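Local coordinates for vinylacetyl-CoA Delta-isomerase (Nitrosopumilus maritimus SCM1, PDB 6VJR), which probably dehydrates 4-hydroxybutyryl-CoA and isomerises vinylacetyl-CoA, with the help of FAD and a [4Fe-4S] cluster, at residues D6-S11 and C190-W195; E28-D31 and I35-S38; L281-T286 and I458-Q463; V464-N469 and E489-V494. One frame throughout, in Å; residues are numbered along the deposited sequence. Where two conformers were deposited one is given.

Contact 1: D6-S11 and C190-W195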
loop_
_atom_site.group_PDB
_atom_site.type_symbol
_atom_site.label_atom_id
_atom_site.label_comp_id
_atom_site.label_asym_id
_atom_site.label_seq_id
_atom_site.Cartn_x
_atom_site.Cartn_y
_atom_site.Cartn_z
ATOM N N ASP A 6 -18.661 38.791 -11.654
ATOM C CA ASP A 6 -20.003 39.338 -11.636
ATOM C C ASP A 6 -20.575 39.440 -13.044
ATOM O O ASP A 6 -21.754 39.182 -13.242
ATOM C CB ASP A 6 -20.045 40.650 -10.897
ATOM C CG ASP A 6 -19.829 40.528 -9.396
ATOM O OD1 ASP A 6 -19.812 39.385 -8.865
ATOM O OD2 ASP A 6 -19.667 41.586 -8.773
ATOM N N ASP A 7 -19.764 39.884 -14.006
ATOM C CA ASP A 7 -20.211 39.952 -15.390
ATOM C C ASP A 7 -20.605 38.549 -15.885
ATOM O O ASP A 7 -21.597 38.363 -16.592
ATOM C CB ASP A 7 -19.108 40.475 -16.287
ATOM C CG ASP A 7 -18.712 41.940 -16.158
ATOM O OD1 ASP A 7 -19.477 42.735 -15.593
ATOM O OD2 ASP A 7 -17.592 42.251 -16.590
ATOM N N TYR A 8 -19.809 37.548 -15.500
ATOM C CA TYR A 8 -20.069 36.170 -15.894
ATOM C C TYR A 8 -21.404 35.689 -15.331
ATOM O O TYR A 8 -22.238 35.150 -16.051
ATOM C CB TYR A 8 -18.920 35.281 -15.454
ATOM C CG TYR A 8 -19.313 33.812 -15.439
ATOM C CD1 TYR A 8 -19.543 33.099 -16.630
ATOM C CD2 TYR A 8 -19.515 33.152 -14.247
ATOM C CE1 TYR A 8 -19.948 31.776 -16.619
ATOM C CE2 TYR A 8 -19.853 31.816 -14.231
ATOM C CZ TYR A 8 -20.097 31.131 -15.407
ATOM O OH TYR A 8 -20.445 29.820 -15.309
ATOM N N ILE A 9 -21.639 35.956 -14.051
ATOM C CA ILE A 9 -22.902 35.549 -13.443
ATOM C C ILE A 9 -24.091 36.189 -14.171
ATOM O O ILE A 9 -25.054 35.516 -14.504
ATOM C CB ILE A 9 -22.876 35.829 -11.944
ATOM C CG1 ILE A 9 -21.832 34.929 -11.295
ATOM C CG2 ILE A 9 -24.247 35.686 -11.286
ATOM C CD1 ILE A 9 -21.545 35.273 -9.849
ATOM N N GLU A 10 -23.977 37.473 -14.532
ATOM C CA GLU A 10 -25.033 38.136 -15.260
ATOM C C GLU A 10 -25.259 37.514 -16.640
ATOM O O GLU A 10 -26.402 37.416 -17.052
ATOM C CB GLU A 10 -24.651 39.609 -15.379
ATOM C CG GLU A 10 -25.733 40.457 -16.031
ATOM C CD GLU A 10 -27.099 40.431 -15.364
ATOM O OE1 GLU A 10 -27.196 40.357 -14.106
ATOM O OE2 GLU A 10 -28.084 40.487 -16.146
ATOM N N SER A 11 -24.196 37.055 -17.321
ATOM C CA SER A 11 -24.294 36.438 -18.643
ATOM C C SER A 11 -25.082 35.111 -18.613
ATOM O O SER A 11 -25.553 34.656 -19.664
ATOM C CB SER A 11 -22.900 36.160 -19.224
ATOM O OG SER A 11 -22.356 34.936 -18.686
ATOM N N CYS A 190 -21.673 22.143 -17.650
ATOM C CA CYS A 190 -22.296 22.400 -18.951
ATOM C C CYS A 190 -23.372 23.492 -18.902
ATOM O O CYS A 190 -23.436 24.376 -19.773
ATOM C CB CYS A 190 -22.864 21.128 -19.566
ATOM S SG CYS A 190 -24.029 20.196 -18.541
ATOM N N ILE A 191 -24.187 23.487 -17.862
ATOM C CA ILE A 191 -25.245 24.465 -17.662
ATOM C C ILE A 191 -24.658 25.856 -17.385
ATOM O O ILE A 191 -25.314 26.863 -17.648
ATOM C CB ILE A 191 -26.225 23.960 -16.589
ATOM C CG1 ILE A 191 -26.939 22.694 -17.127
ATOM C CG2 ILE A 191 -27.230 25.029 -16.170
ATOM C CD1 ILE A 191 -27.490 21.822 -16.016
ATOM N N ASN A 192 -23.422 25.892 -16.864
ATOM C CA ASN A 192 -22.684 27.096 -16.537
ATOM C C ASN A 192 -21.827 27.580 -17.707
ATOM O O ASN A 192 -21.085 28.515 -17.535
ATOM C CB ASN A 192 -21.811 26.860 -15.303
ATOM C CG ASN A 192 -22.630 26.485 -14.090
ATOM O OD1 ASN A 192 -23.846 26.690 -14.058
ATOM N ND2 ASN A 192 -21.975 25.957 -13.071
ATOM N N SER A 193 -21.926 26.924 -18.864
ATOM C CA SER A 193 -21.095 27.201 -20.018
ATOM C C SER A 193 -21.870 28.030 -21.054
ATOM O O SER A 193 -23.105 28.000 -21.094
ATOM C CB SER A 193 -20.626 25.903 -20.663
ATOM O OG SER A 193 -19.839 25.064 -19.814
ATOM N N HIS A 194 -21.123 28.697 -21.940
ATOM C CA HIS A 194 -21.657 29.435 -23.079
ATOM C C HIS A 194 -21.726 28.568 -24.345
ATOM O O HIS A 194 -22.675 28.679 -25.132
ATOM C CB HIS A 194 -20.859 30.722 -23.305
ATOM C CG HIS A 194 -20.829 31.633 -22.135
ATOM N ND1 HIS A 194 -19.708 31.761 -21.349
ATOM C CD2 HIS A 194 -21.775 32.377 -21.542
ATOM C CE1 HIS A 194 -19.955 32.643 -20.380
ATOM N NE2 HIS A 194 -21.223 33.009 -20.461
ATOM N N TRP A 195 -20.675 27.784 -24.580
ATOM C CA TRP A 195 -20.576 26.850 -25.686
ATOM C C TRP A 195 -20.141 25.496 -25.148
ATOM O O TRP A 195 -19.408 25.452 -24.166
ATOM C CB TRP A 195 -19.562 27.299 -26.731
ATOM C CG TRP A 195 -19.983 28.545 -27.453
ATOM C CD1 TRP A 195 -19.858 29.839 -27.060
ATOM C CD2 TRP A 195 -20.645 28.570 -28.722
ATOM N NE1 TRP A 195 -20.388 30.677 -28.009
ATOM C CE2 TRP A 195 -20.879 29.922 -29.038
ATOM C CE3 TRP A 195 -21.015 27.582 -29.638
ATOM C CZ2 TRP A 195 -21.509 30.300 -30.213
ATOM C CZ3 TRP A 195 -21.655 27.956 -30.789
ATOM C CH2 TRP A 195 -21.884 29.298 -31.074
#

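Contact 2: E28-D31 and I35-S38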
loop_
_atom_site.group_PDB
_atom_site.type_symbol
_atom_site.label_atom_id
_atom_site.label_comp_id
_atom_site.label_asym_id
_atom_site.label_seq_id
_atom_site.Cartn_x
_atom_site.Cartn_y
_atom_site.Cartn_z
ATOM N N GLU A 28 -34.338 29.548 -13.459
ATOM C CA GLU A 28 -33.165 30.393 -13.415
ATOM C C GLU A 28 -32.095 29.690 -12.589
ATOM O O GLU A 28 -32.030 29.853 -11.355
ATOM C CB GLU A 28 -33.514 31.751 -12.824
ATOM C CG GLU A 28 -32.317 32.693 -12.805
ATOM C CD GLU A 28 -31.630 32.778 -14.163
ATOM O OE1 GLU A 28 -32.234 33.478 -15.036
ATOM O OE2 GLU A 28 -30.554 32.104 -14.348
ATOM N N PRO A 29 -31.165 28.954 -13.240
ATOM C CA PRO A 29 -30.137 28.229 -12.491
ATOM C C PRO A 29 -29.327 29.127 -11.551
ATOM O O PRO A 29 -28.929 28.685 -10.468
ATOM C CB PRO A 29 -29.332 27.570 -13.610
ATOM C CG PRO A 29 -30.353 27.365 -14.714
ATOM C CD PRO A 29 -31.076 28.690 -14.698
ATOM N N VAL A 30 -29.099 30.390 -11.941
ATOM C CA VAL A 30 -28.251 31.292 -11.164
ATOM C C VAL A 30 -28.843 31.496 -9.776
ATOM O O VAL A 30 -28.122 31.817 -8.835
ATOM C CB VAL A 30 -28.074 32.657 -11.862
ATOM C CG1 VAL A 30 -27.279 33.643 -11.018
ATOM C CG2 VAL A 30 -27.400 32.522 -13.200
ATOM N N ASP A 31 -30.172 31.390 -9.673
ATOM C CA ASP A 31 -30.857 31.619 -8.417
ATOM C C ASP A 31 -31.197 30.327 -7.678
ATOM O O ASP A 31 -31.860 30.377 -6.643
ATOM C CB ASP A 31 -32.111 32.412 -8.707
ATOM C CG ASP A 31 -31.879 33.848 -9.143
ATOM O OD1 ASP A 31 -30.799 34.390 -8.858
ATOM O OD2 ASP A 31 -32.789 34.390 -9.787
ATOM N N ILE A 35 -27.331 24.988 -7.398
ATOM C CA ILE A 35 -26.543 25.239 -8.595
ATOM C C ILE A 35 -25.603 26.426 -8.386
ATOM O O ILE A 35 -24.491 26.456 -8.928
ATOM C CB ILE A 35 -27.469 25.435 -9.800
ATOM C CG1 ILE A 35 -28.429 24.242 -9.975
ATOM C CG2 ILE A 35 -26.671 25.733 -11.077
ATOM C CD1 ILE A 35 -29.391 24.396 -11.144
ATOM N N ARG A 36 -26.019 27.405 -7.584
ATOM C CA ARG A 36 -25.259 28.630 -7.467
ATOM C C ARG A 36 -23.817 28.359 -7.012
ATOM O O ARG A 36 -22.895 29.003 -7.488
ATOM C CB ARG A 36 -25.940 29.671 -6.582
ATOM C CG ARG A 36 -25.145 30.960 -6.390
ATOM C CD ARG A 36 -24.788 31.591 -7.708
ATOM N NE ARG A 36 -24.264 32.936 -7.467
ATOM C CZ ARG A 36 -24.973 34.051 -7.427
ATOM N NH1 ARG A 36 -26.268 34.018 -7.634
ATOM N NH2 ARG A 36 -24.391 35.187 -7.119
ATOM N N PRO A 37 -23.508 27.426 -6.094
ATOM C CA PRO A 37 -22.103 27.240 -5.696
ATOM C C PRO A 37 -21.196 26.887 -6.875
ATOM O O PRO A 37 -20.045 27.298 -6.921
ATOM C CB PRO A 37 -22.178 26.105 -4.656
ATOM C CG PRO A 37 -23.581 26.290 -4.080
ATOM C CD PRO A 37 -24.431 26.613 -5.282
ATOM N N SER A 38 -21.698 26.082 -7.838
ATOM C CA SER A 38 -20.888 25.773 -9.010
ATOM C C SER A 38 -20.629 27.008 -9.884
ATOM O O SER A 38 -19.552 27.160 -10.470
ATOM C CB SER A 38 -21.505 24.655 -9.812
ATOM O OG SER A 38 -22.739 24.962 -10.442
#

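Contact 3: L281-T286 and I458-Q463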
loop_
_atom_site.group_PDB
_atom_site.type_symbol
_atom_site.label_atom_id
_atom_site.label_comp_id
_atom_site.label_asym_id
_atom_site.label_seq_id
_atom_site.Cartn_x
_atom_site.Cartn_y
_atom_site.Cartn_z
ATOM N N LEU A 281 -7.828 12.389 -31.362
ATOM C CA LEU A 281 -8.453 13.425 -30.559
ATOM C C LEU A 281 -8.578 12.925 -29.124
ATOM O O LEU A 281 -8.316 13.666 -28.189
ATOM C CB LEU A 281 -9.809 13.827 -31.117
ATOM C CG LEU A 281 -10.548 14.881 -30.299
ATOM C CD1 LEU A 281 -9.717 16.156 -30.213
ATOM C CD2 LEU A 281 -11.903 15.115 -30.959
ATOM N N VAL A 282 -9.069 11.703 -28.936
ATOM C CA VAL A 282 -9.210 11.188 -27.565
ATOM C C VAL A 282 -7.863 11.116 -26.836
ATOM O O VAL A 282 -7.740 11.476 -25.666
ATOM C CB VAL A 282 -9.890 9.822 -27.599
ATOM C CG1 VAL A 282 -9.930 9.157 -26.243
ATOM C CG2 VAL A 282 -11.297 9.880 -28.180
ATOM N N GLU A 283 -6.848 10.601 -27.543
ATOM C CA GLU A 283 -5.498 10.498 -27.005
ATOM C C GLU A 283 -4.982 11.851 -26.547
ATOM O O GLU A 283 -4.436 11.980 -25.462
ATOM C CB GLU A 283 -4.543 9.893 -28.024
ATOM C CG GLU A 283 -3.128 9.696 -27.505
ATOM C CD GLU A 283 -2.263 8.821 -28.419
ATOM O OE1 GLU A 283 -1.437 8.029 -27.937
ATOM O OE2 GLU A 283 -2.450 8.869 -29.635
ATOM N N ARG A 284 -5.107 12.860 -27.410
ATOM C CA ARG A 284 -4.578 14.150 -27.048
ATOM C C ARG A 284 -5.379 14.888 -25.990
ATOM O O ARG A 284 -4.785 15.513 -25.111
ATOM C CB ARG A 284 -4.356 14.961 -28.316
ATOM C CG ARG A 284 -3.349 14.323 -29.255
ATOM C CD ARG A 284 -3.000 15.214 -30.395
ATOM N NE ARG A 284 -2.094 14.480 -31.270
ATOM C CZ ARG A 284 -1.710 14.873 -32.449
ATOM N NH1 ARG A 284 -2.083 16.049 -32.881
ATOM N NH2 ARG A 284 -0.931 14.097 -33.173
ATOM N N PHE A 285 -6.704 14.790 -26.032
ATOM C CA PHE A 285 -7.536 15.366 -24.993
ATOM C C PHE A 285 -7.176 14.764 -23.640
ATOM O O PHE A 285 -6.934 15.488 -22.649
ATOM C CB PHE A 285 -9.017 15.181 -25.274
ATOM C CG PHE A 285 -9.861 15.542 -24.079
ATOM C CD1 PHE A 285 -9.999 16.859 -23.690
ATOM C CD2 PHE A 285 -10.308 14.542 -23.229
ATOM C CE1 PHE A 285 -10.754 17.186 -22.593
ATOM C CE2 PHE A 285 -11.036 14.859 -22.093
ATOM C CZ PHE A 285 -11.240 16.177 -21.756
ATOM N N THR A 286 -7.144 13.435 -23.605
ATOM C CA THR A 286 -6.804 12.754 -22.367
ATOM C C THR A 286 -5.369 13.031 -21.925
ATOM O O THR A 286 -5.099 13.066 -20.721
ATOM C CB THR A 286 -7.128 11.257 -22.369
ATOM O OG1 THR A 286 -6.384 10.577 -23.382
ATOM C CG2 THR A 286 -8.622 11.024 -22.503
ATOM N N ILE A 458 -0.096 3.426 -20.633
ATOM C CA ILE A 458 1.261 3.177 -20.177
ATOM C C ILE A 458 1.839 2.002 -20.966
ATOM O O ILE A 458 2.974 2.053 -21.427
ATOM C CB ILE A 458 1.294 2.945 -18.677
ATOM C CG1 ILE A 458 0.940 4.255 -17.910
ATOM C CG2 ILE A 458 2.646 2.399 -18.260
ATOM C CD1 ILE A 458 0.641 4.035 -16.425
ATOM N N GLN A 459 1.078 0.908 -21.079
ATOM C CA GLN A 459 1.496 -0.268 -21.825
ATOM C C GLN A 459 1.956 0.076 -23.235
ATOM O O GLN A 459 2.962 -0.453 -23.675
ATOM C CB GLN A 459 0.405 -1.328 -21.798
ATOM C CG GLN A 459 0.776 -2.653 -22.442
ATOM C CD GLN A 459 -0.304 -3.686 -22.212
ATOM O OE1 GLN A 459 -0.116 -4.658 -21.495
ATOM N NE2 GLN A 459 -1.492 -3.440 -22.679
ATOM N N ARG A 460 1.204 0.952 -23.915
ATOM C CA ARG A 460 1.511 1.344 -25.269
ATOM C C ARG A 460 2.859 2.053 -25.385
ATOM O O ARG A 460 3.461 2.022 -26.464
ATOM C CB ARG A 460 0.378 2.187 -25.865
ATOM C CG ARG A 460 -0.851 1.345 -26.164
ATOM C CD ARG A 460 -1.975 2.200 -26.729
ATOM N NE ARG A 460 -1.545 2.698 -28.038
ATOM C CZ ARG A 460 -1.474 3.957 -28.477
ATOM N NH1 ARG A 460 -1.125 4.169 -29.737
ATOM N NH2 ARG A 460 -1.736 4.990 -27.685
ATOM N N GLN A 461 3.290 2.736 -24.330
ATOM C CA GLN A 461 4.458 3.588 -24.396
ATOM C C GLN A 461 5.669 3.123 -23.586
ATOM O O GLN A 461 6.682 3.809 -23.584
ATOM C CB GLN A 461 4.029 4.949 -23.816
ATOM C CG GLN A 461 2.992 5.695 -24.637
ATOM C CD GLN A 461 2.650 7.000 -23.960
ATOM O OE1 GLN A 461 3.289 8.051 -24.163
ATOM N NE2 GLN A 461 1.701 6.919 -23.049
ATOM N N MET A 462 5.574 1.988 -22.882
ATOM C CA MET A 462 6.535 1.602 -21.864
ATOM C C MET A 462 7.792 0.899 -22.410
ATOM O O MET A 462 8.673 0.523 -21.610
ATOM C CB MET A 462 5.832 0.756 -20.804
ATOM C CG MET A 462 5.486 -0.630 -21.207
ATOM S SD MET A 462 4.615 -1.385 -19.813
ATOM C CE MET A 462 4.214 -2.915 -20.655
ATOM N N GLN A 463 7.917 0.738 -23.733
ATOM C CA GLN A 463 9.151 0.300 -24.406
ATOM C C GLN A 463 9.755 -0.952 -23.753
ATOM O O GLN A 463 10.938 -1.011 -23.418
ATOM C CB GLN A 463 10.138 1.462 -24.429
ATOM C CG GLN A 463 9.659 2.577 -25.332
ATOM C CD GLN A 463 10.633 3.720 -25.474
ATOM O OE1 GLN A 463 10.474 4.775 -24.846
ATOM N NE2 GLN A 463 11.669 3.490 -26.256
#

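Contact 4: V464-N469 and E489-V494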
loop_
_atom_site.group_PDB
_atom_site.type_symbol
_atom_site.label_atom_id
_atom_site.label_comp_id
_atom_site.label_asym_id
_atom_site.label_seq_id
_atom_site.Cartn_x
_atom_site.Cartn_y
_atom_site.Cartn_z
ATOM N N VAL A 464 8.913 -1.981 -23.602
ATOM C CA VAL A 464 9.342 -3.266 -23.067
ATOM C C VAL A 464 10.500 -3.876 -23.870
ATOM O O VAL A 464 11.447 -4.383 -23.289
ATOM C CB VAL A 464 8.181 -4.266 -22.997
ATOM C CG1 VAL A 464 8.643 -5.610 -22.459
ATOM C CG2 VAL A 464 7.084 -3.746 -22.147
ATOM N N GLY A 465 10.428 -3.825 -25.211
ATOM C CA GLY A 465 11.482 -4.415 -26.006
ATOM C C GLY A 465 12.833 -3.726 -25.785
ATOM O O GLY A 465 13.857 -4.400 -25.735
ATOM N N TYR A 466 12.823 -2.371 -25.731
ATOM C CA TYR A 466 14.012 -1.620 -25.413
ATOM C C TYR A 466 14.591 -2.065 -24.078
ATOM O O TYR A 466 15.789 -2.297 -23.954
ATOM C CB TYR A 466 13.674 -0.124 -25.435
ATOM C CG TYR A 466 14.745 0.897 -25.072
ATOM C CD1 TYR A 466 15.118 1.123 -23.754
ATOM C CD2 TYR A 466 15.242 1.774 -26.014
ATOM C CE1 TYR A 466 16.029 2.097 -23.390
ATOM C CE2 TYR A 466 16.137 2.778 -25.656
ATOM C CZ TYR A 466 16.550 2.923 -24.341
ATOM O OH TYR A 466 17.424 3.916 -23.909
ATOM N N LYS A 467 13.716 -2.183 -23.086
ATOM C CA LYS A 467 14.145 -2.557 -21.741
ATOM C C LYS A 467 14.679 -3.997 -21.657
ATOM O O LYS A 467 15.681 -4.253 -20.987
ATOM C CB LYS A 467 13.010 -2.320 -20.738
ATOM C CG LYS A 467 12.644 -0.841 -20.576
ATOM C CD LYS A 467 11.468 -0.569 -19.649
ATOM C CE LYS A 467 11.240 0.930 -19.594
ATOM N NZ LYS A 467 10.115 1.245 -18.762
ATOM N N LYS A 468 14.049 -4.918 -22.389
ATOM C CA LYS A 468 14.552 -6.281 -22.488
ATOM C C LYS A 468 15.996 -6.281 -22.995
ATOM O O LYS A 468 16.845 -6.995 -22.481
ATOM C CB LYS A 468 13.691 -7.158 -23.401
ATOM C CG LYS A 468 12.326 -7.452 -22.814
ATOM C CD LYS A 468 11.374 -8.106 -23.792
ATOM C CE LYS A 468 11.721 -9.490 -24.075
ATOM N NZ LYS A 468 10.855 -10.079 -25.087
ATOM N N ASN A 469 16.274 -5.410 -23.978
ATOM C CA ASN A 469 17.614 -5.350 -24.535
ATOM C C ASN A 469 18.612 -4.777 -23.535
ATOM O O ASN A 469 19.771 -5.209 -23.491
ATOM C CB ASN A 469 17.613 -4.616 -25.862
ATOM C CG ASN A 469 16.953 -5.457 -26.942
ATOM O OD1 ASN A 469 16.696 -6.651 -26.780
ATOM N ND2 ASN A 469 16.661 -4.868 -28.073
ATOM N N GLU A 489 8.669 6.724 -28.515
ATOM C CA GLU A 489 8.667 8.172 -28.371
ATOM C C GLU A 489 9.056 8.605 -26.963
ATOM O O GLU A 489 9.700 9.619 -26.796
ATOM C CB GLU A 489 7.323 8.749 -28.806
ATOM C CG GLU A 489 7.088 8.595 -30.307
ATOM C CD GLU A 489 8.300 8.901 -31.193
ATOM O OE1 GLU A 489 8.871 7.932 -31.809
ATOM O OE2 GLU A 489 8.708 10.096 -31.256
ATOM N N TYR A 490 8.762 7.801 -25.936
ATOM C CA TYR A 490 8.944 8.313 -24.571
ATOM C C TYR A 490 10.427 8.533 -24.281
ATOM O O TYR A 490 10.826 9.582 -23.737
ATOM C CB TYR A 490 8.325 7.415 -23.499
ATOM C CG TYR A 490 8.512 7.934 -22.066
ATOM C CD1 TYR A 490 8.156 9.217 -21.674
ATOM C CD2 TYR A 490 9.062 7.130 -21.078
ATOM C CE1 TYR A 490 8.350 9.672 -20.368
ATOM C CE2 TYR A 490 9.245 7.574 -19.769
ATOM C CZ TYR A 490 8.855 8.845 -19.394
ATOM O OH TYR A 490 9.019 9.359 -18.117
ATOM N N PHE A 491 11.265 7.511 -24.555
ATOM C CA PHE A 491 12.696 7.660 -24.303
ATOM C C PHE A 491 13.343 8.709 -25.203
ATOM O O PHE A 491 14.343 9.333 -24.800
ATOM C CB PHE A 491 13.453 6.339 -24.254
ATOM C CG PHE A 491 13.238 5.568 -22.970
ATOM C CD1 PHE A 491 13.076 6.205 -21.759
ATOM C CD2 PHE A 491 13.202 4.186 -22.977
ATOM C CE1 PHE A 491 12.873 5.462 -20.583
ATOM C CE2 PHE A 491 13.025 3.471 -21.790
ATOM C CZ PHE A 491 12.813 4.118 -20.615
ATOM N N LYS A 492 12.753 8.970 -26.363
ATOM C CA LYS A 492 13.211 10.104 -27.154
ATOM C C LYS A 492 13.005 11.419 -26.414
ATOM O O LYS A 492 13.856 12.273 -26.492
ATOM C CB LYS A 492 12.569 10.096 -28.534
ATOM C CG LYS A 492 13.062 8.951 -29.374
ATOM C CD LYS A 492 12.363 8.934 -30.721
ATOM C CE LYS A 492 12.638 7.722 -31.508
ATOM N NZ LYS A 492 11.699 7.749 -32.630
ATOM N N ARG A 493 11.883 11.583 -25.716
ATOM C CA ARG A 493 11.642 12.779 -24.923
ATOM C C ARG A 493 12.552 12.794 -23.685
ATOM O O ARG A 493 13.149 13.833 -23.309
ATOM C CB ARG A 493 10.155 12.902 -24.578
ATOM C CG ARG A 493 9.185 13.092 -25.739
ATOM C CD ARG A 493 7.796 13.437 -25.228
ATOM N NE ARG A 493 7.129 12.381 -24.446
ATOM C CZ ARG A 493 6.382 11.369 -24.919
ATOM N NH1 ARG A 493 6.243 11.206 -26.227
ATOM N NH2 ARG A 493 5.734 10.550 -24.085
ATOM N N VAL A 494 12.653 11.648 -23.023
ATOM C CA VAL A 494 13.411 11.582 -21.783
ATOM C C VAL A 494 14.869 11.977 -22.002
ATOM O O VAL A 494 15.440 12.734 -21.208
ATOM C CB VAL A 494 13.298 10.181 -21.146
ATOM C CG1 VAL A 494 14.358 9.948 -20.066
ATOM C CG2 VAL A 494 11.903 9.945 -20.591
#

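Contact 1: D6-S11 and C190-W195
Tyr8 reaches from its helix to the 190-195 loop, where its ring edge meets His194 and its hydroxyl meets the backbone of Asn192. From CB, with CG anti to the backbone N (chi1 162°), the ring is carried toward the loop. Tyr8 CD1 lies 3.8 Å from His194 CE1. Next along that edge, Tyr8 CE1 comes 3.6 Å from Asn192 O. The tip follows: Tyr8 OH donates to Asn192 O at 2.7 Å, in the carbonyl plane and on a lone pair. This joins helix 5-11 to the connection between strands 177-188 and 195-198 in the HpaB-like N-terminal region. The amide of Asn192 turns elsewhere, with ND2 held by Ser38 and by Gln99, which lines the iron-sulfur cluster pocket. A phenylalanine in place of Tyr8 would probably keep the edge packing but leave the carbonyl of Asn192 without this donor. One turn after Tyr8, Ser11 OG accepts from His194 NE2 at 2.9 Å and lies 3° out of the imidazole plane. Ser11 OG in turn gives its proton to Tyr8 O at 2.6 Å, while His194 ND1 is hydrogen-bonded to Val142 N.

Contact 2: E28-D31 and I35-S38
Ile35 packs on Pro29, its CB 3.6 Å from Pro29 O. Ile35 CD1 touches Pro29 CB at 4.0 Å, a purely apolar overlap. Beside it, Arg36 takes the other half of the contact. Its chain leaves with CG anti to the backbone N and then bends at chi2 (55°), which carries Arg36 CD past Val30 O at 3.5 Å and brings the guanidinium back to that carbonyl. Arg36 NH1 donates to Val30 O at 3.1 Å; the oxygen lies near the guanidinium plane, at its edge, although the donor sits tilted from the carbonyl plane. Val30 CG1 packs against Arg36 NH1 at 3.6 Å. NE is hydrogen-bonded to Asn40 OD1, so the guanidinium is gripped at two points. An alanine at Arg36 would take both bonds away, and is likely to leave the Val30 carbonyl without its donor and Asn40 without its mate. Within 28-31, Glu28 OE2 accepts from Val30 N through its anti lone pair, 3.3 Å away. The whole is a short 3-10 turn, residues 29-31, packed against Ile35 and Arg36 where the chain enters helix 36-51.

Contact 3: L281-T286 and I458-Q463
Arg460 and Glu283 form a salt bridge between helices 451-461 and 278-292, both in the C-terminal region whose family belongs to the acyl-CoA dehydrogenase clan. Along 458-463, Ile458 comes first: its side chain packs on Thr330 of the second subunit, and its O accepts from Gln461 N at 3.0 Å. Gln459 likewise faces the second subunit, against Lys323 there. Arg460 instead points toward helix 278-292. Its chain bends at chi3 (66°), and the guanidinium meets Glu283, which is extended beyond CG and comes from the opposite direction. Arg460 NH2 donates to Glu283 OE1 at 3.1 Å, fairly straight at 156°. The oxygen lies near the guanidinium plane but is itself approached from above the carboxylate plane. Gln457, one turn earlier, closes a triangle: its OE1 accepts from Arg460 NH2 while its NE2 donates to Glu283 OE1, so two donors share that oxygen. Gln461 then turns its amide toward Gln457 O and Met462 packs on Thr330 of the second subunit. Gln463 leaves helical geometry with positive phi (49°), stands at the N-cap position of helix 464-475, and its OE1 accepts from Phe491 N at 2.9 Å.

Contact 4: V464-N469 and E489-V494
The ring of Phe491, from helix 489-494, meets both Tyr466 and Lys467 of helix 464-475. The aromatic contact comes first. The CD2 corner of Phe491 sits over one face of the Tyr466 ring, offset toward its rim, and comes 3.5 Å from Tyr466 CE1. The ring planes are inclined at 42° with centroids 4.9 Å apart, an oblique meeting. Tyr466 gets there with CG anti to its own N (chi1 177°), the ring directed at helix 489-494. The aliphatic contact lies beyond: the extended chain of Lys467 crosses Phe491 at about a right angle, and its CE touches CZ at 3.7 Å, near the ring plane and at the edge. Polar interactions stay at the margins. Tyr466 OH is hydrogen-bonded to Gln92 of the second subunit, while Lys467 NZ has a weak hydrogen bond to Met462 O. On the exposed flank of helix 489-494, Lys492 NZ bridges to Glu489 OE1 at 3.0 Å, one turn back along the helix. With no hydrogen bond from one helix segment to the other, the join depends on the fit of ring and methylene surfaces, and the polar ends of Tyr466 and Lys467 look beyond it.

In the fold
The four contacts fall into two pairs on opposite sides of the chain's centre. Contacts 1 and 2 touch, contact 2 nested in the chain loop that contact 1 closes: Ile9 of helix 5-11 packs on Val30 and Arg36, and the two contacts are partly buried, mixing hydrogen bonds to backbone carbonyls with packing. Contacts 3 and 4, with centres about 15 Å apart, hold consecutive helices, 451-461 and 464-475, and both reach the second subunit. Their chemistry parts there. Contact 3 is a small ionic surface bridge to helix 278-292, whereas contact 4 is a buried aromatic and aliphatic join, though it lies farthest from the chain's centre, at about 30 Å.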